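Local coordinates for lysozyme (PDB 6H9D), which probably cleaves, or descends from a phage enzyme that cleaved, the glycan strands of peptidoglycan, being the muramidase domain of the bacterial morphogenesis protein SpmX, at residues Phe87-Gly92 and Ile136-Ser141. Sequence-based numbering, arbitrary orientation.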
loop_
_atom_site.group_PDB
_atom_site.type_symbol
_atom_site.label_atom_id
_atom_site.label_comp_id
_atom_site.label_asym_id
_atom_site.label_seq_id
_atom_site.Cartn_x
_atom_site.Cartn_y
_atom_site.Cartn_z
ATOM N N PHE A 87 -2.598 -1.979 1.743
ATOM C CA PHE A 87 -2.322 -1.854 3.155
ATOM C C PHE A 87 -0.826 -2.130 3.413
ATOM O O PHE A 87 -0.135 -1.333 4.021
ATOM C CB PHE A 87 -3.217 -2.815 3.936
ATOM C CG PHE A 87 -2.955 -2.827 5.422
ATOM C CD1 PHE A 87 -3.358 -1.771 6.217
ATOM C CD2 PHE A 87 -2.300 -3.892 6.014
ATOM C CE1 PHE A 87 -3.103 -1.779 7.581
ATOM C CE2 PHE A 87 -2.061 -3.904 7.380
ATOM C CZ PHE A 87 -2.457 -2.846 8.161
ATOM N N CYS A 88 -0.341 -3.233 2.852
ATOM C CA CYS A 88 1.044 -3.648 2.972
ATOM C C CYS A 88 1.990 -2.620 2.335
ATOM O O CYS A 88 3.012 -2.312 2.912
ATOM C CB CYS A 88 1.255 -5.030 2.374
ATOM S SG CYS A 88 2.969 -5.578 2.612
ATOM N N PHE A 89 1.608 -2.037 1.188
ATOM C CA PHE A 89 2.360 -0.963 0.560
ATOM C C PHE A 89 2.502 0.223 1.513
ATOM O O PHE A 89 3.560 0.850 1.611
ATOM C CB PHE A 89 1.698 -0.530 -0.755
ATOM C CG PHE A 89 2.455 0.490 -1.563
ATOM C CD1 PHE A 89 3.766 0.264 -1.950
ATOM C CD2 PHE A 89 1.852 1.679 -1.951
ATOM C CE1 PHE A 89 4.459 1.200 -2.699
ATOM C CE2 PHE A 89 2.548 2.624 -2.689
ATOM C CZ PHE A 89 3.842 2.373 -3.093
ATOM N N ASN A 90 1.418 0.542 2.224
ATOM C CA ASN A 90 1.367 1.720 3.051
ATOM C C ASN A 90 2.208 1.509 4.322
ATOM O O ASN A 90 2.924 2.408 4.724
ATOM C CB ASN A 90 -0.086 2.076 3.385
ATOM C CG ASN A 90 -0.217 3.313 4.239
ATOM O OD1 ASN A 90 -0.920 3.291 5.242
ATOM N ND2 ASN A 90 0.473 4.374 3.866
ATOM N N ILE A 91 2.084 0.353 4.981
ATOM C CA ILE A 91 2.731 0.181 6.304
ATOM C C ILE A 91 4.117 -0.466 6.138
ATOM O O ILE A 91 4.894 -0.504 7.085
ATOM C CB ILE A 91 1.848 -0.594 7.302
ATOM C CG1 ILE A 91 1.725 -2.077 6.960
ATOM C CG2 ILE A 91 0.477 0.058 7.441
ATOM C CD1 ILE A 91 1.263 -2.920 8.111
ATOM N N GLY A 92 4.411 -0.987 4.948
ATOM C CA GLY A 92 5.674 -1.679 4.681
ATOM C C GLY A 92 5.583 -3.179 4.955
ATOM O O GLY A 92 4.841 -3.632 5.815
ATOM N N ILE A 136 -7.132 7.483 8.543
ATOM C CA ILE A 136 -8.542 7.091 8.834
ATOM C C ILE A 136 -9.260 6.941 7.493
ATOM O O ILE A 136 -9.929 5.968 7.289
ATOM C CB ILE A 136 -9.254 8.126 9.723
ATOM C CG1 ILE A 136 -8.557 8.328 11.066
ATOM C CG2 ILE A 136 -10.714 7.756 9.893
ATOM C CD1 ILE A 136 -8.614 7.140 11.952
ATOM N N ARG A 137 -9.079 7.913 6.611
ATOM C CA ARG A 137 -9.694 7.880 5.266
ATOM C C ARG A 137 -9.161 6.674 4.487
ATOM O O ARG A 137 -9.945 5.941 3.907
ATOM C CB ARG A 137 -9.388 9.185 4.536
ATOM C CG ARG A 137 -9.995 10.429 5.162
ATOM C CD ARG A 137 -9.869 11.673 4.297
ATOM N NE ARG A 137 -10.525 11.564 3.008
ATOM C CZ ARG A 137 -10.470 12.461 2.031
ATOM N NH1 ARG A 137 -9.670 13.505 2.116
ATOM N NH2 ARG A 137 -11.219 12.305 0.964
ATOM N N ARG A 138 -7.853 6.479 4.520
ATOM C CA ARG A 138 -7.233 5.380 3.789
ATOM C C ARG A 138 -7.777 4.025 4.261
ATOM O O ARG A 138 -8.148 3.198 3.448
ATOM C CB ARG A 138 -5.706 5.432 3.885
ATOM C CG ARG A 138 -5.038 4.344 3.055
ATOM C CD ARG A 138 -3.530 4.485 2.952
ATOM N NE ARG A 138 -3.016 3.483 2.042
ATOM C CZ ARG A 138 -2.179 3.740 1.056
ATOM N NH1 ARG A 138 -1.678 4.955 0.931
ATOM N NH2 ARG A 138 -1.862 2.785 0.197
ATOM N N ARG A 139 -7.771 3.823 5.576
ATOM C CA ARG A 139 -8.239 2.582 6.177
ATOM C C ARG A 139 -9.692 2.304 5.827
ATOM O O ARG A 139 -10.068 1.159 5.576
ATOM C CB ARG A 139 -8.064 2.626 7.696
ATOM C CG ARG A 139 -6.615 2.685 8.154
ATOM C CD ARG A 139 -5.711 1.892 7.224
ATOM N NE ARG A 139 -4.298 2.098 7.529
ATOM C CZ ARG A 139 -3.336 2.148 6.613
ATOM N NH1 ARG A 139 -3.631 2.006 5.329
ATOM N NH2 ARG A 139 -2.076 2.340 6.983
ATOM N N ALA A 140 -10.510 3.350 5.811
ATOM C CA ALA A 140 -11.946 3.171 5.484
ATOM C C ALA A 140 -12.072 2.607 4.064
ATOM O O ALA A 140 -12.773 1.619 3.853
ATOM C CB ALA A 140 -12.655 4.464 5.658
ATOM N N SER A 141 -11.331 3.186 3.110
ATOM C CA SER A 141 -11.320 2.712 1.710
ATOM C C SER A 141 -10.761 1.286 1.603
ATOM O O SER A 141 -11.308 0.451 0.876
ATOM C CB SER A 141 -10.553 3.643 0.808
ATOM O OG SER A 141 -11.105 4.930 0.811
#
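The guanidinium of R138 carries the amide of N90 on one face: the two planes are 3° from parallel, the side chains lie alongside each other pointing opposite ways, and CB of N90 sits 3.5 Å from NE of R138, over the outer part of the group. The first torsion of R138 sets CG anti to the backbone N (chi1 -176°), and the extended chain carries NE toward helix 78-91; its NH2 lies at the edge of the F89 ring, 4.4 Å from CD2. The R139 guanidinium has F87 CD1 over the centre of one face, 3.9 Å from CZ, but ring and guanidinium planes stand 70° apart, so no flat stack forms. N90 OD1 comes to the edge of this second guanidinium; its spacing to NH2 is implausibly short, and the polar contact there is doubtful. CG2 of I91 approaches NH2 of R139 at 3.5 Å and also covers one face of the F87 ring. The two arginines thus bridge helices 78-91 and 133-146 of the phage-lysozyme-type helical domain; the axes of segments 87-91 and 136-141 run nearly antiparallel and approach to 11.7 Å. Both are anchored from their own helix by salt bridges to E142, from R138 NE and R139 NH1. Further hydrogen bonds run from R138 NH2 to S86 OG and from R139 NE to the carbonyl O of W120, whose ring also meets that of F87 edge-to-face.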